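SaTIE-TED (Staphylococcus aureus, PDB 6FX6) is a cell-surface thioester domain of a TIE protein whose function is not established, though it probably helps the bacterium attach covalently to host targets. Local coordinates at residues L8-I13 and R34-Y39; K15-I20 and T114-L119; I56-T61 and Y212-A217; N76-I81 and M102-L107. All blocks are in the same frame, centred on the assembly; numbering follows the deposited sequence.

How the interactions relate
Interactions 1, 2 and 3 all reach one curled antiparallel sheet, while interaction 4 pairs two helices packed beside it. Strand 5-13 is central: it pairs with strand 30-40 in interaction 1 and with strand 59-64, which carries interaction 3, so these centres lie about 14 Å apart and touch through L8. Interaction 2, about 16 Å from interaction 1, meets it through W19 and I20. M102 of helix 94-107 packs against W35 of interaction 1 and L119 of interaction 2, joining helices to sheet. Along the chain, interaction 4 is nested inside the loops closed by interactions 2 and 3, so distant segments are drawn together into one thioester-domain body.

Interaction 1 (L8-I13 and R34-Y39); sequences LDVKWI and RWAKFY
The W12 indole is sandwiched between V10 CG2, over the centre of one face, and the R34 guanidinium, lying flat on the other. The two planes are 13° apart, and R34 CZ sits 3.7 Å from the centroid of the six-membered ring of W12, a cation-pi stack. Arginine suits this place because its flat, charged end can spread over an aromatic face, its chain extended from CG to NE. A36 CB rests toward the rim of one F38 face, while D9 O lies at the edge of that ring and L8 CD1 approaches it obliquely, 3.7 Å from F38 CD1. Strands 8-13 and 35-39 form an antiparallel pair within the curled sheet, joined by six backbone hydrogen bonds. The Y39 N to D9 O bond is straight (177°) but its donor stands above the carbonyl plane, whereas K11 N meets K37 O in the carbonyl plane. V10, W12, A36 and F38 share one face, where A36 CB touches both V10 CG2 and W12 CZ3, each at 3.7 Å. On the other face the bent K11 chain brings CE to 3.1 Å from Y39 OH. Extended K37 gives NZ to Y39 OH at 3.0 Å and also bonds Y86.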
# COMPACT_ATOMS: atom_id res chain seq x y z
N LEU A 8 -16.67 -8.58 -11.38
CA LEU A 8 -16.00 -9.10 -10.18
C LEU A 8 -15.71 -10.59 -10.37
O LEU A 8 -16.63 -11.39 -10.54
CB LEU A 8 -16.87 -8.90 -8.93
CG LEU A 8 -16.32 -9.40 -7.59
CD1 LEU A 8 -14.99 -8.75 -7.27
CD2 LEU A 8 -17.33 -9.13 -6.48
N ASP A 9 -14.42 -10.93 -10.37
CA ASP A 9 -13.97 -12.32 -10.43
C ASP A 9 -13.51 -12.76 -9.05
O ASP A 9 -13.31 -11.94 -8.15
CB ASP A 9 -12.81 -12.47 -11.43
CG ASP A 9 -13.19 -12.06 -12.85
OD1 ASP A 9 -14.35 -12.29 -13.26
OD2 ASP A 9 -12.32 -11.53 -13.56
N VAL A 10 -13.36 -14.07 -8.89
CA VAL A 10 -13.03 -14.66 -7.60
C VAL A 10 -12.19 -15.92 -7.79
O VAL A 10 -12.28 -16.58 -8.82
CB VAL A 10 -14.31 -15.02 -6.80
CG1 VAL A 10 -15.10 -16.13 -7.48
CG2 VAL A 10 -13.98 -15.40 -5.36
N LYS A 11 -11.36 -16.22 -6.79
CA LYS A 11 -10.79 -17.55 -6.61
C LYS A 11 -11.13 -17.98 -5.19
O LYS A 11 -10.86 -17.25 -4.24
CB LYS A 11 -9.28 -17.54 -6.87
CG LYS A 11 -8.95 -17.33 -8.34
CD LYS A 11 -7.57 -17.86 -8.75
CE LYS A 11 -6.48 -16.82 -8.56
NZ LYS A 11 -5.19 -17.26 -9.16
N TRP A 12 -11.76 -19.14 -5.07
CA TRP A 12 -12.25 -19.61 -3.78
C TRP A 12 -11.13 -20.29 -2.99
O TRP A 12 -10.37 -21.09 -3.54
CB TRP A 12 -13.43 -20.57 -3.96
CG TRP A 12 -14.64 -19.88 -4.51
CD1 TRP A 12 -15.15 -20.01 -5.77
CD2 TRP A 12 -15.48 -18.95 -3.83
NE1 TRP A 12 -16.26 -19.21 -5.91
CE2 TRP A 12 -16.48 -18.55 -4.73
CE3 TRP A 12 -15.47 -18.41 -2.53
CZ2 TRP A 12 -17.48 -17.63 -4.38
CZ3 TRP A 12 -16.47 -17.49 -2.18
CH2 TRP A 12 -17.46 -17.12 -3.11
N ILE A 13 -11.05 -19.94 -1.71
CA ILE A 13 -10.14 -20.59 -0.77
C ILE A 13 -11.03 -21.42 0.14
O ILE A 13 -11.77 -20.88 0.97
CB ILE A 13 -9.36 -19.53 0.04
CG1 ILE A 13 -8.51 -18.66 -0.91
CG2 ILE A 13 -8.49 -20.20 1.10
CD1 ILE A 13 -8.05 -17.35 -0.32
N ARG A 34 -15.29 -20.65 4.02
CA ARG A 34 -14.51 -20.47 2.80
C ARG A 34 -14.20 -18.99 2.66
O ARG A 34 -14.75 -18.16 3.40
CB ARG A 34 -15.27 -20.96 1.56
CG ARG A 34 -16.63 -20.32 1.38
CD ARG A 34 -17.16 -20.40 -0.05
NE ARG A 34 -18.27 -19.46 -0.24
CZ ARG A 34 -19.12 -19.46 -1.27
NH1 ARG A 34 -20.08 -18.53 -1.32
NH2 ARG A 34 -19.02 -20.35 -2.26
N TRP A 35 -13.33 -18.64 1.71
CA TRP A 35 -12.90 -17.27 1.55
C TRP A 35 -12.79 -16.88 0.09
O TRP A 35 -12.18 -17.59 -0.71
CB TRP A 35 -11.56 -17.04 2.27
CG TRP A 35 -11.46 -15.68 2.82
CD1 TRP A 35 -11.25 -14.53 2.12
CD2 TRP A 35 -11.58 -15.30 4.20
NE1 TRP A 35 -11.23 -13.46 2.97
CE2 TRP A 35 -11.43 -13.90 4.25
CE3 TRP A 35 -11.79 -16.00 5.39
CZ2 TRP A 35 -11.49 -13.18 5.45
CZ3 TRP A 35 -11.85 -15.29 6.58
CH2 TRP A 35 -11.69 -13.89 6.60
N ALA A 36 -13.39 -15.74 -0.24
CA ALA A 36 -13.35 -15.19 -1.59
C ALA A 36 -12.09 -14.34 -1.73
O ALA A 36 -11.92 -13.36 -1.01
CB ALA A 36 -14.59 -14.35 -1.86
N LYS A 37 -11.20 -14.75 -2.63
CA LYS A 37 -10.08 -13.92 -3.04
C LYS A 37 -10.53 -13.18 -4.29
O LYS A 37 -10.60 -13.76 -5.37
CB LYS A 37 -8.84 -14.76 -3.31
CG LYS A 37 -7.57 -13.95 -3.53
CD LYS A 37 -6.43 -14.85 -3.96
CE LYS A 37 -5.13 -14.07 -4.06
NZ LYS A 37 -4.04 -14.92 -4.61
N PHE A 38 -10.82 -11.89 -4.12
CA PHE A 38 -11.41 -11.08 -5.19
C PHE A 38 -10.37 -10.57 -6.18
O PHE A 38 -9.28 -10.15 -5.80
CB PHE A 38 -12.16 -9.88 -4.60
CG PHE A 38 -13.30 -10.25 -3.69
CD1 PHE A 38 -14.47 -10.79 -4.21
CD2 PHE A 38 -13.21 -10.03 -2.31
CE1 PHE A 38 -15.54 -11.12 -3.37
CE2 PHE A 38 -14.27 -10.36 -1.47
CZ PHE A 38 -15.43 -10.91 -2.00
N TYR A 39 -10.74 -10.60 -7.46
CA TYR A 39 -9.98 -9.97 -8.54
C TYR A 39 -10.91 -9.05 -9.31
O TYR A 39 -12.06 -9.39 -9.53
CB TYR A 39 -9.41 -11.03 -9.49
CG TYR A 39 -8.30 -11.87 -8.90
CD1 TYR A 39 -8.59 -12.91 -8.01
CD2 TYR A 39 -6.96 -11.65 -9.24
CE1 TYR A 39 -7.58 -13.69 -7.47
CE2 TYR A 39 -5.95 -12.43 -8.70
CZ TYR A 39 -6.26 -13.44 -7.82
OH TYR A 39 -5.26 -14.22 -7.27

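Interaction 2 (K15-I20 and T114-L119); sequences KGINWI and TIYNGL
I17 lays its CG2 methyl over the centre of the Y116 ring, 3.5 Å from the centroid and 11° off the normal, a well-centred CH-pi contact. CG1, anti to the carbonyl carbon, carries CD1 along the ring to within 3.7 Å of Y116 OH. G118 N lies over the centre of the opposite face, so a methyl covers one side and backbone the other. Y116 gets there with CG anti to its own backbone N (chi1 176°). Its amide is used as well: Y116 N donates to W19 O at 3.0 Å, a nearly straight bond (168°) arriving from above the carbonyl plane. The indole of W19 lies alongside Y116, CZ3 3.7 Å from Y116 CD2, with the ring planes nearly perpendicular; L119 lies at the edge of the indole. I20 and I115 form a non-hydrogen-bonded antiparallel pair, their side chains side by side and I20 CG2 4.1 Å from I115 CG1. The contact joins the loop entering strand 20-24 to the end of strand 111-115 and the turn that follows it, with M102 of helix 94-107 packing on I20, I115 and L119 and strand 30-40 flanking I20.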
# COMPACT_ATOMS: atom_id res chain seq x y z
N LYS A 15 -10.76 -25.03 2.43
CA LYS A 15 -10.01 -26.17 2.96
C LYS A 15 -10.84 -26.95 3.98
O LYS A 15 -10.28 -27.69 4.80
CB LYS A 15 -8.68 -25.68 3.54
CG LYS A 15 -7.76 -25.10 2.47
CD LYS A 15 -6.47 -24.53 3.03
CE LYS A 15 -5.70 -23.75 1.96
NZ LYS A 15 -4.52 -23.04 2.51
N GLY A 16 -12.16 -26.83 3.91
CA GLY A 16 -13.07 -27.47 4.88
C GLY A 16 -12.89 -26.98 6.31
O GLY A 16 -13.24 -27.69 7.24
N ILE A 17 -12.37 -25.77 6.46
CA ILE A 17 -12.00 -25.18 7.74
C ILE A 17 -12.91 -23.99 7.98
O ILE A 17 -13.12 -23.19 7.07
CB ILE A 17 -10.54 -24.65 7.70
CG1 ILE A 17 -9.54 -25.80 7.55
CG2 ILE A 17 -10.19 -23.85 8.96
CD1 ILE A 17 -8.20 -25.38 6.97
N ASN A 18 -13.43 -23.87 9.20
CA ASN A 18 -14.02 -22.61 9.66
C ASN A 18 -12.87 -21.64 9.89
O ASN A 18 -12.08 -21.82 10.81
CB ASN A 18 -14.81 -22.80 10.96
CG ASN A 18 -16.07 -23.63 10.78
OD1 ASN A 18 -16.58 -23.77 9.67
ND2 ASN A 18 -16.58 -24.17 11.88
N TRP A 19 -12.76 -20.63 9.02
CA TRP A 19 -11.66 -19.68 9.08
C TRP A 19 -11.79 -18.75 10.28
O TRP A 19 -10.84 -18.57 11.04
CB TRP A 19 -11.58 -18.86 7.79
CG TRP A 19 -11.16 -19.65 6.59
CD1 TRP A 19 -11.94 -20.01 5.53
CD2 TRP A 19 -9.87 -20.19 6.33
NE1 TRP A 19 -11.21 -20.73 4.62
CE2 TRP A 19 -9.92 -20.85 5.09
CE3 TRP A 19 -8.66 -20.17 7.03
CZ2 TRP A 19 -8.81 -21.50 4.53
CZ3 TRP A 19 -7.54 -20.81 6.47
CH2 TRP A 19 -7.63 -21.47 5.23
N ILE A 20 -12.98 -18.16 10.43
CA ILE A 20 -13.32 -17.31 11.57
C ILE A 20 -14.80 -17.40 11.94
O ILE A 20 -15.64 -17.78 11.11
CB ILE A 20 -13.01 -15.82 11.31
CG1 ILE A 20 -13.66 -15.34 9.99
CG2 ILE A 20 -11.51 -15.57 11.30
CD1 ILE A 20 -13.50 -13.86 9.73
N THR A 114 -13.57 -16.14 17.15
CA THR A 114 -12.72 -17.32 16.95
C THR A 114 -11.89 -17.12 15.70
O THR A 114 -12.39 -16.61 14.69
CB THR A 114 -13.58 -18.59 16.77
OG1 THR A 114 -14.43 -18.76 17.91
CG2 THR A 114 -12.71 -19.85 16.61
N ILE A 115 -10.62 -17.52 15.76
CA ILE A 115 -9.72 -17.48 14.60
C ILE A 115 -8.99 -18.82 14.48
O ILE A 115 -8.40 -19.30 15.44
CB ILE A 115 -8.69 -16.33 14.69
CG1 ILE A 115 -9.41 -14.97 14.76
CG2 ILE A 115 -7.75 -16.37 13.49
CD1 ILE A 115 -8.50 -13.79 15.06
N TYR A 116 -9.05 -19.42 13.29
CA TYR A 116 -8.32 -20.65 13.00
C TYR A 116 -6.84 -20.46 13.30
O TYR A 116 -6.23 -19.52 12.79
CB TYR A 116 -8.54 -21.03 11.53
CG TYR A 116 -7.78 -22.25 11.05
CD1 TYR A 116 -7.88 -23.48 11.71
CD2 TYR A 116 -6.97 -22.18 9.91
CE1 TYR A 116 -7.19 -24.59 11.26
CE2 TYR A 116 -6.28 -23.29 9.45
CZ TYR A 116 -6.39 -24.49 10.12
OH TYR A 116 -5.69 -25.58 9.65
N ASN A 117 -6.27 -21.33 14.14
CA ASN A 117 -4.87 -21.20 14.57
C ASN A 117 -3.88 -21.29 13.41
O ASN A 117 -2.83 -20.64 13.44
CB ASN A 117 -4.52 -22.27 15.61
CG ASN A 117 -3.23 -21.97 16.35
OD1 ASN A 117 -3.11 -20.93 17.01
ND2 ASN A 117 -2.26 -22.88 16.26
N GLY A 118 -4.22 -22.07 12.38
CA GLY A 118 -3.40 -22.21 11.19
C GLY A 118 -3.22 -20.97 10.32
O GLY A 118 -2.39 -20.98 9.42
N LEU A 119 -4.00 -19.92 10.56
CA LEU A 119 -3.73 -18.60 9.97
C LEU A 119 -2.43 -17.95 10.44
O LEU A 119 -1.84 -17.18 9.69
CB LEU A 119 -4.85 -17.59 10.25
CG LEU A 119 -5.74 -17.30 9.06
CD1 LEU A 119 -6.48 -18.55 8.68
CD2 LEU A 119 -6.71 -16.19 9.39

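Interaction 3 (I56-T61 and Y212-A217); sequences IGAVHT and YTSGNA
T61 O is the best-held polar atom, gripped by two hydrogen bonds: T213 N donates to it at 3.3 Å, a longish bond, and a water donates from 3.2 Å. The same water lies 2.8 Å from T213 OG1, bridging the carbonyl to the threonine hydroxyl, which also has a weak bond from K219. In return T61 N donates to T213 O at 3.0 Å, so T61 and T213 make an antiparallel hydrogen-bonded pair. Both are beta-branched residues, well suited to extended strands. The H60 ring is steadied from its own segment: ND1 donates to A58 O at 2.8 Å, with that oxygen in the ring plane. This bond helps to hold the rotation of the ring, which presents one face to S214, whose CB stands over the ring centre, 3.5 Å from the centroid and 7° off the normal, a CH-pi contact. The short side chain of serine lets CB lie on the ring while OG, anti to the backbone N (chi1 177°), is directed off it, near A58 CB and V59 O. Beside it, H60 CB and Y212 CB meet at 3.8 Å. G215 takes the positive phi (66°) required at the second position of the type II' turn from S214 to A217. That turn lies in the connection from strand 210-213 to its antiparallel neighbour 220-222, and the strand pair 59-64/210-213 lies inside the curled antiparallel sheet of the thioester domain.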
# COMPACT_ATOMS: atom_id res chain seq x y z
N ILE A 56 -20.55 -11.86 -6.96
CA ILE A 56 -19.59 -12.53 -7.84
C ILE A 56 -20.16 -12.67 -9.25
O ILE A 56 -21.32 -13.05 -9.41
CB ILE A 56 -19.20 -13.94 -7.32
CG1 ILE A 56 -18.49 -13.87 -5.95
CG2 ILE A 56 -18.32 -14.69 -8.33
CD1 ILE A 56 -17.28 -12.97 -5.91
N GLY A 57 -19.35 -12.36 -10.25
CA GLY A 57 -19.72 -12.48 -11.65
C GLY A 57 -20.53 -11.33 -12.22
O GLY A 57 -20.84 -11.33 -13.42
N ALA A 58 -20.87 -10.34 -11.39
CA ALA A 58 -21.71 -9.22 -11.80
C ALA A 58 -20.86 -8.03 -12.18
O ALA A 58 -19.74 -7.85 -11.68
CB ALA A 58 -22.67 -8.84 -10.68
N VAL A 59 -21.42 -7.20 -13.06
CA VAL A 59 -20.78 -5.97 -13.52
C VAL A 59 -20.89 -4.91 -12.42
O VAL A 59 -22.00 -4.60 -11.98
CB VAL A 59 -21.45 -5.45 -14.82
CG1 VAL A 59 -20.84 -4.12 -15.25
CG2 VAL A 59 -21.33 -6.49 -15.93
N HIS A 60 -19.75 -4.39 -11.98
CA HIS A 60 -19.69 -3.32 -10.98
C HIS A 60 -19.28 -2.02 -11.65
O HIS A 60 -18.71 -2.03 -12.74
CB HIS A 60 -18.66 -3.66 -9.89
CG HIS A 60 -19.02 -4.85 -9.06
ND1 HIS A 60 -19.32 -6.08 -9.60
CD2 HIS A 60 -19.12 -5.00 -7.71
CE1 HIS A 60 -19.59 -6.93 -8.63
NE2 HIS A 60 -19.47 -6.30 -7.47
N THR A 61 -19.58 -0.90 -10.99
CA THR A 61 -19.17 0.41 -11.48
C THR A 61 -18.06 0.93 -10.58
O THR A 61 -18.23 1.01 -9.36
CB THR A 61 -20.35 1.40 -11.54
OG1 THR A 61 -20.58 1.99 -10.25
CG2 THR A 61 -21.63 0.71 -12.03
N TYR A 212 -15.75 -0.44 -6.05
CA TYR A 212 -16.62 -1.08 -7.03
C TYR A 212 -17.92 -1.49 -6.36
O TYR A 212 -17.90 -2.14 -5.32
CB TYR A 212 -15.92 -2.29 -7.65
CG TYR A 212 -14.89 -1.91 -8.68
CD1 TYR A 212 -15.27 -1.65 -9.99
CD2 TYR A 212 -13.55 -1.81 -8.34
CE1 TYR A 212 -14.32 -1.29 -10.95
CE2 TYR A 212 -12.59 -1.45 -9.29
CZ TYR A 212 -12.99 -1.20 -10.59
OH TYR A 212 -12.06 -0.84 -11.53
N THR A 213 -19.03 -1.12 -6.99
CA THR A 213 -20.36 -1.26 -6.42
C THR A 213 -21.28 -1.94 -7.43
O THR A 213 -21.30 -1.56 -8.60
CB THR A 213 -20.93 0.12 -6.04
OG1 THR A 213 -20.06 0.75 -5.09
CG2 THR A 213 -22.33 0.02 -5.45
N SER A 214 -22.03 -2.94 -6.97
CA SER A 214 -23.09 -3.57 -7.74
C SER A 214 -24.34 -3.70 -6.86
O SER A 214 -24.41 -4.59 -6.01
CB SER A 214 -22.65 -4.95 -8.24
OG SER A 214 -23.71 -5.60 -8.93
N GLY A 215 -25.29 -2.78 -7.06
CA GLY A 215 -26.56 -2.81 -6.33
C GLY A 215 -26.39 -2.56 -4.84
O GLY A 215 -25.74 -1.59 -4.44
N ASN A 216 -26.98 -3.45 -4.04
CA ASN A 216 -26.85 -3.43 -2.57
C ASN A 216 -25.78 -4.41 -2.05
O ASN A 216 -25.58 -4.53 -0.84
CB ASN A 216 -28.20 -3.73 -1.92
CG ASN A 216 -29.23 -2.65 -2.18
OD1 ASN A 216 -28.95 -1.46 -2.01
ND2 ASN A 216 -30.43 -3.04 -2.59
N ALA A 217 -25.07 -5.08 -2.97
CA ALA A 217 -24.06 -6.07 -2.60
C ALA A 217 -22.81 -5.42 -2.00
O ALA A 217 -22.65 -4.20 -2.02
CB ALA A 217 -23.69 -6.93 -3.81
O HOH W 1 -18.52 2.54 -6.58

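Interaction 4 (N76-I81 and M102-L107); sequences NKLTMI and MLIWEL
The contact is apolar throughout, including the methylenes of K77. It joins segments 76-81 and 102-107 of helices 72-87 and 94-107; the axes of these segments run nearly antiparallel (168°) and 9.9 Å apart. I81 is its centre: CG2, anti to the backbone N, lies 3.7 Å from I104 CG1 as the two side chains slide past each other, and 4.0 Å from L103 CD2. The other branch of I81 reaches tip to tip with L107, its CD1 meeting L107 CD1 at a tight 3.3 Å. A beta-branched residue suits this spot because its two arms serve different neighbours. One turn earlier, the L78 and I104 side chains cross at about a right angle, CD2 to CG2 3.8 Å. At the margin K77 CG lies 3.8 Å from L107 CD1, as befits a lysine whose amine can reach away from an oily core. Hydrogen bonds act within each helix instead. N76 O accepts both M80 N and T79 OG1, the hydroxyl arriving on a lone pair at 2.7 Å. On the far side of helix 94-107, W105 packs against Y22; elsewhere on this helix E106 salt-bridges K125. The arrangement is an antiparallel helix pair, its seam filled by leucine and isoleucine, within the thioester domain.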
# COMPACT_ATOMS: atom_id res chain seq x y z
N ASN A 76 -5.83 6.19 3.38
CA ASN A 76 -4.39 5.92 3.37
C ASN A 76 -4.08 4.58 4.01
O ASN A 76 -3.43 3.75 3.39
CB ASN A 76 -3.59 7.02 4.10
CG ASN A 76 -3.07 8.09 3.15
OD1 ASN A 76 -3.39 9.27 3.30
ND2 ASN A 76 -2.26 7.68 2.18
N LYS A 77 -4.57 4.36 5.22
CA LYS A 77 -4.27 3.12 5.95
C LYS A 77 -4.77 1.88 5.20
O LYS A 77 -4.05 0.89 5.10
CB LYS A 77 -4.83 3.16 7.38
CG LYS A 77 -4.13 2.19 8.33
CD LYS A 77 -4.24 2.62 9.78
CE LYS A 77 -3.30 1.83 10.68
NZ LYS A 77 -3.21 2.40 12.05
N LEU A 78 -5.98 1.95 4.64
CA LEU A 78 -6.53 0.83 3.87
C LEU A 78 -5.64 0.45 2.67
O LEU A 78 -5.46 -0.73 2.39
CB LEU A 78 -7.95 1.13 3.39
CG LEU A 78 -9.02 1.22 4.50
CD1 LEU A 78 -10.26 1.92 3.98
CD2 LEU A 78 -9.37 -0.15 5.04
N THR A 79 -5.08 1.46 1.98
CA THR A 79 -4.19 1.21 0.85
C THR A 79 -2.82 0.69 1.32
O THR A 79 -2.22 -0.15 0.64
CB THR A 79 -4.00 2.46 -0.05
OG1 THR A 79 -3.45 3.54 0.71
CG2 THR A 79 -5.34 2.90 -0.65
N MSE A 80 -2.36 1.17 2.47
CA MSE A 80 -1.12 0.68 3.09
C MSE A 80 -1.22 -0.78 3.47
O MSE A 80 -0.29 -1.55 3.24
CB MSE A 80 -0.77 1.40 4.40
CG MSE A 80 -0.53 2.90 4.31
SE MSE A 80 1.02 3.25 3.18
CE MSE A 80 0.10 3.56 1.46
N ILE A 81 -2.34 -1.16 4.06
CA ILE A 81 -2.57 -2.54 4.46
C ILE A 81 -2.68 -3.44 3.22
O ILE A 81 -2.10 -4.52 3.19
CB ILE A 81 -3.81 -2.69 5.36
CG1 ILE A 81 -3.58 -1.96 6.69
CG2 ILE A 81 -4.11 -4.16 5.63
CD1 ILE A 81 -4.85 -1.63 7.44
N MSE A 102 -8.62 -9.59 6.73
CA MSE A 102 -9.05 -9.53 8.13
C MSE A 102 -8.60 -8.27 8.84
O MSE A 102 -9.33 -7.74 9.68
CB MSE A 102 -8.59 -10.75 8.92
CG MSE A 102 -9.58 -11.90 8.76
SE MSE A 102 -8.75 -13.55 9.42
CE MSE A 102 -8.75 -13.13 11.35
N LEU A 103 -7.39 -7.80 8.52
CA LEU A 103 -6.87 -6.56 9.10
C LEU A 103 -7.59 -5.32 8.56
O LEU A 103 -7.88 -4.39 9.32
CB LEU A 103 -5.35 -6.44 8.86
CG LEU A 103 -4.64 -5.24 9.52
CD1 LEU A 103 -4.98 -5.12 10.99
CD2 LEU A 103 -3.14 -5.36 9.32
N ILE A 104 -7.85 -5.31 7.25
CA ILE A 104 -8.70 -4.30 6.62
C ILE A 104 -10.05 -4.25 7.32
O ILE A 104 -10.54 -3.17 7.66
CB ILE A 104 -8.87 -4.56 5.10
CG1 ILE A 104 -7.59 -4.17 4.36
CG2 ILE A 104 -10.06 -3.80 4.51
CD1 ILE A 104 -7.47 -4.76 2.96
N TRP A 105 -10.65 -5.42 7.54
CA TRP A 105 -11.94 -5.50 8.22
C TRP A 105 -11.93 -5.06 9.68
O TRP A 105 -12.95 -4.58 10.16
CB TRP A 105 -12.53 -6.92 8.12
CG TRP A 105 -13.17 -7.27 6.82
CD1 TRP A 105 -13.43 -6.45 5.76
CD2 TRP A 105 -13.70 -8.55 6.47
NE1 TRP A 105 -14.05 -7.15 4.76
CE2 TRP A 105 -14.24 -8.44 5.17
CE3 TRP A 105 -13.76 -9.78 7.13
CZ2 TRP A 105 -14.83 -9.52 4.51
CZ3 TRP A 105 -14.35 -10.86 6.48
CH2 TRP A 105 -14.87 -10.72 5.18
N GLU A 106 -10.80 -5.22 10.38
CA GLU A 106 -10.67 -4.67 11.75
C GLU A 106 -10.87 -3.16 11.79
O GLU A 106 -11.46 -2.64 12.73
CB GLU A 106 -9.32 -5.02 12.39
CG GLU A 106 -9.20 -6.48 12.82
CD GLU A 106 -8.32 -6.70 14.04
OE1 GLU A 106 -8.44 -5.92 15.01
OE2 GLU A 106 -7.52 -7.67 14.03
N LEU A 107 -10.37 -2.46 10.77
CA LEU A 107 -10.55 -1.01 10.67
C LEU A 107 -11.96 -0.57 10.29
O LEU A 107 -12.33 0.58 10.52
CB LEU A 107 -9.56 -0.41 9.66
CG LEU A 107 -8.08 -0.42 10.05
CD1 LEU A 107 -7.27 0.14 8.89
CD2 LEU A 107 -7.83 0.37 11.33